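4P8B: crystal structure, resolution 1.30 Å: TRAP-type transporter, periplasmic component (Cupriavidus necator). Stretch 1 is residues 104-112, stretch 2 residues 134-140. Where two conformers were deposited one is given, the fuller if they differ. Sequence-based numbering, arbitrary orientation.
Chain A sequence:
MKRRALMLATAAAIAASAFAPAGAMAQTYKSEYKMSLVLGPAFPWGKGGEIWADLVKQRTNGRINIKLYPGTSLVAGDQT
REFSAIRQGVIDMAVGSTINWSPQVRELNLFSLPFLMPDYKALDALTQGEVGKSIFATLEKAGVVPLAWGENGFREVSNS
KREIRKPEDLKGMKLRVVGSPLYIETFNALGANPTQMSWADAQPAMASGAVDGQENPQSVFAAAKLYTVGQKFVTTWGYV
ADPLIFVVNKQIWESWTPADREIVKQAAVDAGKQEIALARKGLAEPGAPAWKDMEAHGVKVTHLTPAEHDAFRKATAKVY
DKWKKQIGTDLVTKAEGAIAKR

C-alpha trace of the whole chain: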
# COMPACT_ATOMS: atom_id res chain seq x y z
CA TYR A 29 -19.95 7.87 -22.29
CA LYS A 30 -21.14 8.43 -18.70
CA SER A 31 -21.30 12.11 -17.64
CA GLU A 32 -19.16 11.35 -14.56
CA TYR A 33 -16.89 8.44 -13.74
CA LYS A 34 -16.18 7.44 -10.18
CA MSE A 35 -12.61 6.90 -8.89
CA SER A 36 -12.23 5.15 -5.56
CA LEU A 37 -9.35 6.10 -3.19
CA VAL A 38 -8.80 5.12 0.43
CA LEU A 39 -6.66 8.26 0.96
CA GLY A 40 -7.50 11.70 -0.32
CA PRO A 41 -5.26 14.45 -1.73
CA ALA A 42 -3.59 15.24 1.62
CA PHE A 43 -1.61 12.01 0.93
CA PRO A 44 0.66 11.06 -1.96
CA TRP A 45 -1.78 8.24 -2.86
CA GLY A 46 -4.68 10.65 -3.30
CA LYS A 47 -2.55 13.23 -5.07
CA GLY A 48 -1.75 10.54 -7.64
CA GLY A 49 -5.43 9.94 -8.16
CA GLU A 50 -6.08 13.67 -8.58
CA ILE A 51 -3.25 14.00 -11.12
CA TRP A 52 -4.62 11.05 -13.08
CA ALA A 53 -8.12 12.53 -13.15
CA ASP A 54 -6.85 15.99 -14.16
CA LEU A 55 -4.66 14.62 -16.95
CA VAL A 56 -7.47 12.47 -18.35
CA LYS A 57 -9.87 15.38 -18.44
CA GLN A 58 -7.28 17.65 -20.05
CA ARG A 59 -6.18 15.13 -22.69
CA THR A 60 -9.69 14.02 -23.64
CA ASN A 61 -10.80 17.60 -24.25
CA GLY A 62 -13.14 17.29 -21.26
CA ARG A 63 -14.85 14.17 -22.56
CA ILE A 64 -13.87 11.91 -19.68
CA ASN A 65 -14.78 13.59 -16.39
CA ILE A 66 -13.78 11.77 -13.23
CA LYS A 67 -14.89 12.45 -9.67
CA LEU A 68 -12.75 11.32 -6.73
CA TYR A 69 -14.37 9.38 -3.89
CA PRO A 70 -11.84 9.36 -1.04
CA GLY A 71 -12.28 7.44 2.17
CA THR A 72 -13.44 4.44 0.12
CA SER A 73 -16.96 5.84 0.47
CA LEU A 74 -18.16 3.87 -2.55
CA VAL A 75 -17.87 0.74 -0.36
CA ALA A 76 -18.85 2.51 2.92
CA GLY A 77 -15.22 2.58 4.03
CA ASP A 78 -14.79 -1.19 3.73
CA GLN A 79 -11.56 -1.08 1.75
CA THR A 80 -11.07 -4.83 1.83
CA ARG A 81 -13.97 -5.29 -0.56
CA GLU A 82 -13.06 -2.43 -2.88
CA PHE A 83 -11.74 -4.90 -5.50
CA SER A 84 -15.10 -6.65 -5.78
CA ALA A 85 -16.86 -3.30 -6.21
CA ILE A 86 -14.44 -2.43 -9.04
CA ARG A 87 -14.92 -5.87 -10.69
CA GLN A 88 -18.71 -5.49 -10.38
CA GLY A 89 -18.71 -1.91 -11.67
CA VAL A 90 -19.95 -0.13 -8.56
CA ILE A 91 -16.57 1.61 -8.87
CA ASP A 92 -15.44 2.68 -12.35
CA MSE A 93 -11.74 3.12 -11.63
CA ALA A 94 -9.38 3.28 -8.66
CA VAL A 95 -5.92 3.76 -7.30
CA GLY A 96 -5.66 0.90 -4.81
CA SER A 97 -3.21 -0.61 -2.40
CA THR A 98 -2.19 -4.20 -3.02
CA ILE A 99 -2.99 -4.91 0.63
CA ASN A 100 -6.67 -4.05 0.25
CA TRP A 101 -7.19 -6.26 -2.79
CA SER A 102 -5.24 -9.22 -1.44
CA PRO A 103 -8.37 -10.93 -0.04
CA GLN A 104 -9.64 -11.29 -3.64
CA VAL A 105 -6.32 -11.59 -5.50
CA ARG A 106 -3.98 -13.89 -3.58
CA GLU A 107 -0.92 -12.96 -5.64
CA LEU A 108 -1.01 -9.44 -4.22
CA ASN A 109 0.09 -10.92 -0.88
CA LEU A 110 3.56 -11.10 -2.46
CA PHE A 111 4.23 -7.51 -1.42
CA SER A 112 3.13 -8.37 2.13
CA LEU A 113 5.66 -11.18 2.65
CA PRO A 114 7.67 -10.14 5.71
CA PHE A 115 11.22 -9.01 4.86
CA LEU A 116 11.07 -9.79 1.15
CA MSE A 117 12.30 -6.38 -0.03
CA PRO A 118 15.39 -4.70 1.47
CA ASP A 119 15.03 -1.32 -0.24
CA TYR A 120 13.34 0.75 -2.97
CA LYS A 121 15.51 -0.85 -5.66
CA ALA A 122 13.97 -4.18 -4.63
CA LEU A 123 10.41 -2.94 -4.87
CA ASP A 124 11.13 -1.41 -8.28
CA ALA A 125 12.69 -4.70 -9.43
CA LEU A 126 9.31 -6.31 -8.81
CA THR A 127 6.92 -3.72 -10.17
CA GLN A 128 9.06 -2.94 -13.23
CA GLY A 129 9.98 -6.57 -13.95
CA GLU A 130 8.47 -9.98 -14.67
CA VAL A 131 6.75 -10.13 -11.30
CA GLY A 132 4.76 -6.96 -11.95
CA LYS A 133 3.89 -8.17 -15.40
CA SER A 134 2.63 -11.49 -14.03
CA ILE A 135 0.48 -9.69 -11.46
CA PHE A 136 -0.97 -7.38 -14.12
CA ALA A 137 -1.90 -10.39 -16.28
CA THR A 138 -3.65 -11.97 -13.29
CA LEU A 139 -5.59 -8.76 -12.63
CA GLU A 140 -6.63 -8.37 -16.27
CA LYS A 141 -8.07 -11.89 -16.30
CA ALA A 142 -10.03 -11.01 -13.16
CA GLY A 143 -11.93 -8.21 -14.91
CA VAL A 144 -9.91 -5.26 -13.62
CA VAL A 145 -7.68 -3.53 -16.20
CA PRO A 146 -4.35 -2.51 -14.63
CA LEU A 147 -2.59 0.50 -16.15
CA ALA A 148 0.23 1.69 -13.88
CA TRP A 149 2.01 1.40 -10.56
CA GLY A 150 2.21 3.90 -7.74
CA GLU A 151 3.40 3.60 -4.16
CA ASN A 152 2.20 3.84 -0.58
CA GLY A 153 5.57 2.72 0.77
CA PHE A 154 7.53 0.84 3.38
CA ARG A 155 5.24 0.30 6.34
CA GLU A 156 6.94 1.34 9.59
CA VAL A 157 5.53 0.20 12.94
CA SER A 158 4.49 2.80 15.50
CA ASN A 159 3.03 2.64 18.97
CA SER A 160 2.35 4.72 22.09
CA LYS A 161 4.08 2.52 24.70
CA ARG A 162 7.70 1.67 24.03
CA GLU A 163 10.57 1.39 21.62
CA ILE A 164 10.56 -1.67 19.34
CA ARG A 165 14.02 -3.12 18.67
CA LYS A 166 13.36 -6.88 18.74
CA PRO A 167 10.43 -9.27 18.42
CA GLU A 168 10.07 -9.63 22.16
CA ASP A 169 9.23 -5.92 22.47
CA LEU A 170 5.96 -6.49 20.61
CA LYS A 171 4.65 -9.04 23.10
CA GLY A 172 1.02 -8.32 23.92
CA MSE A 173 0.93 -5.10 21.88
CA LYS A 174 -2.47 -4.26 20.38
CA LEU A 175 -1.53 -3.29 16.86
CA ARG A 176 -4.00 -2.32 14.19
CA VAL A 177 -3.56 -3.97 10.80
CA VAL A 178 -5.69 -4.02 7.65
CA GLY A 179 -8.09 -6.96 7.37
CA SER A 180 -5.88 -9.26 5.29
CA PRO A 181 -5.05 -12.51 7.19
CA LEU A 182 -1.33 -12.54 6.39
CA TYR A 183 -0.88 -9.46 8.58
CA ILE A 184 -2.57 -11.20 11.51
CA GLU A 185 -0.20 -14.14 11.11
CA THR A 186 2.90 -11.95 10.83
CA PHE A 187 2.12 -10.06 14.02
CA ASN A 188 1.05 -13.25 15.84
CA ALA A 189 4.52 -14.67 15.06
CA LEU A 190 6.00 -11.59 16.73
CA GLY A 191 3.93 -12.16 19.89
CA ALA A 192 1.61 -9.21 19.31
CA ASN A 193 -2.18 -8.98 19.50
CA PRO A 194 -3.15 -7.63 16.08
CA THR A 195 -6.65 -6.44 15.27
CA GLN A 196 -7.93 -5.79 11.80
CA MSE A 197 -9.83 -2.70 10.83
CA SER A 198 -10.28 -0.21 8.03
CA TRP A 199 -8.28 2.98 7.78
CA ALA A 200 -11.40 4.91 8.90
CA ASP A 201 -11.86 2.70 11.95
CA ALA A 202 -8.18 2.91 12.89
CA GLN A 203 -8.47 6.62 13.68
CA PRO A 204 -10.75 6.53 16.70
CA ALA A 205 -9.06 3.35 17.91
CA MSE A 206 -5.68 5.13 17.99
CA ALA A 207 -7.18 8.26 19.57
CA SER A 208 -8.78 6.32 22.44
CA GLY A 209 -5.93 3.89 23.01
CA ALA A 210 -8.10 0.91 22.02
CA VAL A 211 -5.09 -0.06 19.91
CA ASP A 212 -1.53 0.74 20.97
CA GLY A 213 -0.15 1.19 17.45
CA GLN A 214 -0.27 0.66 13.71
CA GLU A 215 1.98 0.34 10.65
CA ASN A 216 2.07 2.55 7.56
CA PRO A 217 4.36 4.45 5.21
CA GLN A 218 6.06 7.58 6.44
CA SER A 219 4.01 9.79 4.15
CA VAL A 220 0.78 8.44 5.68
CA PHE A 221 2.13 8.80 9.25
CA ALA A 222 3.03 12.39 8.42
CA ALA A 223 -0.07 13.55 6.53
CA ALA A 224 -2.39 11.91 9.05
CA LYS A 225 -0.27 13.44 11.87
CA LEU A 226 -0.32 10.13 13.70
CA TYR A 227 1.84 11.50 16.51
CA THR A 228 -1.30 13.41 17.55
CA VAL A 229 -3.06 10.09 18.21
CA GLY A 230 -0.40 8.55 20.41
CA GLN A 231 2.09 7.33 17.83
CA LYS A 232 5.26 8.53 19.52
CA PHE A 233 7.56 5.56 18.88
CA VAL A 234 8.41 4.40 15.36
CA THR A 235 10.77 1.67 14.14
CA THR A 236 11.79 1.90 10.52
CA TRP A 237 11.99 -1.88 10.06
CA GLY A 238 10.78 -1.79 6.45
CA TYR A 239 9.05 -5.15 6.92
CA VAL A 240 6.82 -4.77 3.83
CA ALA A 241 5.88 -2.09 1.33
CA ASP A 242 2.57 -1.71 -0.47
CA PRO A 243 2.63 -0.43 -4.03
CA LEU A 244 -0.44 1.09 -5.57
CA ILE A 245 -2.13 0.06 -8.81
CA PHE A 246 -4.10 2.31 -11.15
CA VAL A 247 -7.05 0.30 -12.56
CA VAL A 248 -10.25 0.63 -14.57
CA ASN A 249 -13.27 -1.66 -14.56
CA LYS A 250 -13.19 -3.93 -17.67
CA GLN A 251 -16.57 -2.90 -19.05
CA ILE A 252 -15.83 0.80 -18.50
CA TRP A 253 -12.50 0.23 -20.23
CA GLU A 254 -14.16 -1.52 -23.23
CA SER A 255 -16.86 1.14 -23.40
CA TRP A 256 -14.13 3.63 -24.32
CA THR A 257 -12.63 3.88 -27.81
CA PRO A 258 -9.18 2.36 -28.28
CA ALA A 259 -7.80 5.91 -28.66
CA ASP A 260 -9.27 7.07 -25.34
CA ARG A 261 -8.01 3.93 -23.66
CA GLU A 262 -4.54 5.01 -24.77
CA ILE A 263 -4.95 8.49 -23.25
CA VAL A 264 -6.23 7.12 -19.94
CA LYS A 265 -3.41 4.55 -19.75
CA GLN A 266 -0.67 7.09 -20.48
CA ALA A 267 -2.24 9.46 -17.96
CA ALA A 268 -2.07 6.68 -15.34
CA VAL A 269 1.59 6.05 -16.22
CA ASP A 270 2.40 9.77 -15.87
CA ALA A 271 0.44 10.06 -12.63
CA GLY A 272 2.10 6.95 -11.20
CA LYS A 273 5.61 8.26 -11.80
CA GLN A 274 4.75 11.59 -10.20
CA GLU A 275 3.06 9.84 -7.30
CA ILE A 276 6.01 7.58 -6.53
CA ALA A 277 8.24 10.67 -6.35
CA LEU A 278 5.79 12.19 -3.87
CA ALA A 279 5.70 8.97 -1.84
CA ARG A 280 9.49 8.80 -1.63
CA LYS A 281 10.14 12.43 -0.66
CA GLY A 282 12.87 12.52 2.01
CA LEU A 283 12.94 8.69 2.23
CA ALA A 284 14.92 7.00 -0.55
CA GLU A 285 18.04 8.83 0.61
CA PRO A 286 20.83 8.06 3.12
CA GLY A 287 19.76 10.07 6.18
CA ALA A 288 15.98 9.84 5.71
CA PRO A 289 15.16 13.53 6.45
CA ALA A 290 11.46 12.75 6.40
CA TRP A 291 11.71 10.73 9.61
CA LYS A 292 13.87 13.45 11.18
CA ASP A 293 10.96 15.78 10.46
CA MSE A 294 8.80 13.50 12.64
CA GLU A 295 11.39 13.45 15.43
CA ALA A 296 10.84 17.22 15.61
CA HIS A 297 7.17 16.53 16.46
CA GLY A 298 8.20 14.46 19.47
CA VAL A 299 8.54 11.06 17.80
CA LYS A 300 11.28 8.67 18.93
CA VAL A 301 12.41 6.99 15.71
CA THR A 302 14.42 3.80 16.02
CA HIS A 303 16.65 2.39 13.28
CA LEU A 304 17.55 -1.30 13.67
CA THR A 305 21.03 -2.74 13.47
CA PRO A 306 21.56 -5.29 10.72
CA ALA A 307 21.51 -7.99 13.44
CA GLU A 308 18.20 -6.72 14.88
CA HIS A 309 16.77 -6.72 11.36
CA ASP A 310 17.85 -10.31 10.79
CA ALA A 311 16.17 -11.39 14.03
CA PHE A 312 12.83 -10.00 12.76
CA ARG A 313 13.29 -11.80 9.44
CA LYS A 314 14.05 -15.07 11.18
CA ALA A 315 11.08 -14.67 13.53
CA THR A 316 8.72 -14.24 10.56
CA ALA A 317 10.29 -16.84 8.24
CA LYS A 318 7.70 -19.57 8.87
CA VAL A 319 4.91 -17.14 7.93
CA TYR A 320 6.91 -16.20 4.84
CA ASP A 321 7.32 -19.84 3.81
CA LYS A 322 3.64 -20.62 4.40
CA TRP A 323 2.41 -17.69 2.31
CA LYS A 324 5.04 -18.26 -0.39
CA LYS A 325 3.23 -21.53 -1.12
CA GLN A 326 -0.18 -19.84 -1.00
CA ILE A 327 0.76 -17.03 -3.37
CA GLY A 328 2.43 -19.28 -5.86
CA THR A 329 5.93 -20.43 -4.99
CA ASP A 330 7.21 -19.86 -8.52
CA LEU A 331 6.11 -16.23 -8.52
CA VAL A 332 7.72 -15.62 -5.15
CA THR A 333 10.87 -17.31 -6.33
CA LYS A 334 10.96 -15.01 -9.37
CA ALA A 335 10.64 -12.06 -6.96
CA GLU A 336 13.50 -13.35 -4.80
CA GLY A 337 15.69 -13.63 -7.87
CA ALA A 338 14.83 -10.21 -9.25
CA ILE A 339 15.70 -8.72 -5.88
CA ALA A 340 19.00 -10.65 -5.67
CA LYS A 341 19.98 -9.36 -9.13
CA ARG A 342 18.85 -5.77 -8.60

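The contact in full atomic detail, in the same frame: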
# COMPACT_ATOMS: atom_id res chain seq x y z
N GLN A 104 -9.08 -10.80 -2.38
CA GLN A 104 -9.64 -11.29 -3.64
C GLN A 104 -8.60 -11.78 -4.64
O GLN A 104 -8.91 -12.60 -5.50
CB GLN A 104 -10.46 -10.20 -4.32
CG GLN A 104 -11.71 -9.80 -3.55
CD GLN A 104 -11.43 -8.79 -2.46
OE1 GLN A 104 -10.46 -8.03 -2.53
NE2 GLN A 104 -12.27 -8.79 -1.42
N VAL A 105 -7.38 -11.26 -4.54
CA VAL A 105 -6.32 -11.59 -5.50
C VAL A 105 -5.11 -12.05 -4.70
O VAL A 105 -4.31 -11.22 -4.25
CB VAL A 105 -5.96 -10.38 -6.37
CG1 VAL A 105 -4.98 -10.81 -7.49
CG2 VAL A 105 -7.22 -9.75 -6.96
N ARG A 106 -4.99 -13.35 -4.50
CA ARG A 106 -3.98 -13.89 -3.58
C ARG A 106 -2.56 -13.49 -3.93
O ARG A 106 -1.71 -13.37 -3.05
CB ARG A 106 -4.06 -15.41 -3.49
CG ARG A 106 -3.45 -16.11 -4.69
CD ARG A 106 -3.53 -17.62 -4.58
NE ARG A 106 -4.86 -18.10 -4.91
CZ ARG A 106 -5.36 -18.11 -6.14
NH1 ARG A 106 -4.65 -17.64 -7.16
NH2 ARG A 106 -6.58 -18.58 -6.36
N GLU A 107 -2.28 -13.29 -5.21
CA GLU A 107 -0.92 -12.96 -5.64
C GLU A 107 -0.46 -11.62 -5.09
O GLU A 107 0.74 -11.39 -4.95
CB GLU A 107 -0.82 -12.93 -7.17
CG GLU A 107 -1.00 -14.27 -7.85
CD GLU A 107 -2.45 -14.73 -7.99
OE1 GLU A 107 -3.41 -13.97 -7.70
OE2 GLU A 107 -2.64 -15.89 -8.40
N LEU A 108 -1.39 -10.73 -4.74
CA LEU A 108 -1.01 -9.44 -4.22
C LEU A 108 -0.42 -9.53 -2.81
O LEU A 108 0.22 -8.59 -2.36
CB LEU A 108 -2.19 -8.45 -4.26
CG LEU A 108 -2.71 -8.12 -5.66
CD1 LEU A 108 -3.89 -7.19 -5.54
CD2 LEU A 108 -1.62 -7.49 -6.51
N ASN A 109 -0.60 -10.68 -2.15
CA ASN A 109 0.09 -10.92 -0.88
C ASN A 109 1.62 -10.94 -1.03
O ASN A 109 2.33 -10.83 -0.04
CB ASN A 109 -0.37 -12.23 -0.25
CG ASN A 109 -1.75 -12.17 0.34
OD1 ASN A 109 -1.99 -11.45 1.31
ND2 ASN A 109 -2.67 -12.94 -0.22
N LEU A 110 2.13 -11.08 -2.24
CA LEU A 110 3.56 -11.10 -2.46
C LEU A 110 4.25 -9.89 -1.83
O LEU A 110 5.30 -10.02 -1.20
CB LEU A 110 3.85 -11.16 -3.96
CG LEU A 110 5.29 -11.40 -4.38
CD1 LEU A 110 5.35 -12.22 -5.66
CD2 LEU A 110 6.01 -10.07 -4.59
N PHE A 111 3.63 -8.72 -1.95
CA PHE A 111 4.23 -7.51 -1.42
C PHE A 111 4.14 -7.42 0.11
O PHE A 111 4.80 -6.57 0.74
CB PHE A 111 3.60 -6.26 -2.06
CG PHE A 111 3.78 -6.21 -3.55
CD1 PHE A 111 5.03 -5.92 -4.10
CD2 PHE A 111 2.73 -6.47 -4.41
CE1 PHE A 111 5.21 -5.88 -5.46
CE2 PHE A 111 2.93 -6.44 -5.79
CZ PHE A 111 4.16 -6.14 -6.30
N SER A 112 3.32 -8.30 0.70
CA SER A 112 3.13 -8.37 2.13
C SER A 112 3.99 -9.44 2.79
O SER A 112 3.90 -9.63 3.99
CB SER A 112 1.66 -8.64 2.45
OG SER A 112 0.88 -7.59 1.92
N SER A 134 3.45 -10.33 -14.37
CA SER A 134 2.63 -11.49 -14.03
C SER A 134 1.40 -11.06 -13.23
O SER A 134 0.30 -11.54 -13.46
CB SER A 134 3.47 -12.50 -13.25
OG SER A 134 2.68 -13.62 -12.86
N ILE A 135 1.60 -10.17 -12.27
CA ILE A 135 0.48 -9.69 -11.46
C ILE A 135 -0.54 -8.93 -12.31
O ILE A 135 -1.75 -9.16 -12.19
CB ILE A 135 0.98 -8.82 -10.28
CG1 ILE A 135 1.58 -9.74 -9.21
CG2 ILE A 135 -0.15 -8.01 -9.70
CD1 ILE A 135 2.38 -9.05 -8.16
N PHE A 136 -0.06 -8.08 -13.21
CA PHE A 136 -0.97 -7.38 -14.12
C PHE A 136 -1.79 -8.35 -14.98
O PHE A 136 -2.99 -8.15 -15.15
CB PHE A 136 -0.23 -6.39 -15.01
CG PHE A 136 -0.10 -5.00 -14.41
CD1 PHE A 136 -0.08 -4.80 -13.05
CD2 PHE A 136 0.02 -3.90 -15.25
CE1 PHE A 136 0.03 -3.51 -12.51
CE2 PHE A 136 0.13 -2.61 -14.72
CZ PHE A 136 0.15 -2.43 -13.37
N ALA A 137 -1.16 -9.41 -15.48
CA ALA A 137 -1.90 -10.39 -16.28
C ALA A 137 -2.99 -11.06 -15.44
O ALA A 137 -4.10 -11.29 -15.94
CB ALA A 137 -0.95 -11.45 -16.84
N THR A 138 -2.68 -11.35 -14.18
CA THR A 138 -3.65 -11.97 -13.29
C THR A 138 -4.83 -11.02 -13.06
O THR A 138 -6.00 -11.42 -13.07
CB THR A 138 -2.99 -12.35 -11.96
OG1 THR A 138 -2.05 -13.42 -12.16
CG2 THR A 138 -4.05 -12.80 -10.95
N LEU A 139 -4.53 -9.74 -12.85
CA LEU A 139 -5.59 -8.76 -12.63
C LEU A 139 -6.49 -8.60 -13.85
O LEU A 139 -7.72 -8.55 -13.73
CB LEU A 139 -4.98 -7.41 -12.24
CG LEU A 139 -4.32 -7.34 -10.88
CD1 LEU A 139 -3.60 -6.01 -10.74
CD2 LEU A 139 -5.36 -7.51 -9.79
N GLU A 140 -5.88 -8.54 -15.03
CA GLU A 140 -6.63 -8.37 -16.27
C GLU A 140 -7.63 -9.51 -16.44
O GLU A 140 -8.79 -9.30 -16.81
CB GLU A 140 -5.67 -8.26 -17.45
CG GLU A 140 -6.33 -7.72 -18.72
CD GLU A 140 -7.18 -8.76 -19.42
OE1 GLU A 140 -6.89 -9.96 -19.27
OE2 GLU A 140 -8.15 -8.37 -20.11

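What holds the 3-10 segment against the helix? Packing does the work, for no hydrogen bond crosses between the two stretches. Together they bury 318 Å², and Ile 135 gives up the most, 92 Å². The backbones stay well apart, with the CA atoms of Glu 107 and Ile 135 separated by 6.8 Å, so side chains must fill the space between them.

How does Ile 135 serve several partners at once? Its CA-to-CB bond points sideways to the other stretch, but with chi1 m and chi2 t the end of the side chain comes nearer. CG2 of Ile 135 lies 3.6 Å from CD2 of Leu 108, while CD1 of Ile 135 lies 3.6 Å from CE2 of Phe 111, approaching the ring obliquely. CD1 of Ile 135 also lies 4.3 Å from the backbone O of Glu 107. A side chain branched at CB suits this place: the short arm and the long arm meet different neighbours. The CB of Leu 108 also starts sideways, and the m, t rotamer carries CD2 to the helix. Phe 111, with chi1 m and its CB directed toward the helix, brings the CE2 corner of its ring to this methyl.

What fills the other end of the contact? Val 105 points toward the helix, and its chi1 of -173° (t) places CG1 4.0 Å from CD2 of Leu 139 and 4.1 Å from CG2 of Thr 138. Leu 139 repeats the m, t pattern of Leu 108, a sideways start whose end comes nearer. One turn of helix separates it from Ile 135, and its amide N bonds to the O of Ile 135 at 2.9 Å, so the regular backbone sets both side chains along the same side.

Why do a glutamate and a threonine belong beside this apolar patch? Both are partly exposed, and each has an apolar part to lend. Thr 138, chi1 m, brings its methyl CG2 to 3.5 Å from OE1 of Glu 107, a van der Waals contact, while OG1 sits 3.3 Å from the backbone O of Ser 134. Glu 107 folds back on itself with chi1 m and chi2 p, and its CB lies 4.5 Å from CG1 of Ile 135. Its charge is met within its own stretch: NH1 of Arg 106 forms a salt bridge to OE2 of Glu 107 at 2.9 Å, although the hydrogen bond within it is weak. The CB of Arg 106 points away from the helix, but its chain bends back to that carboxylate.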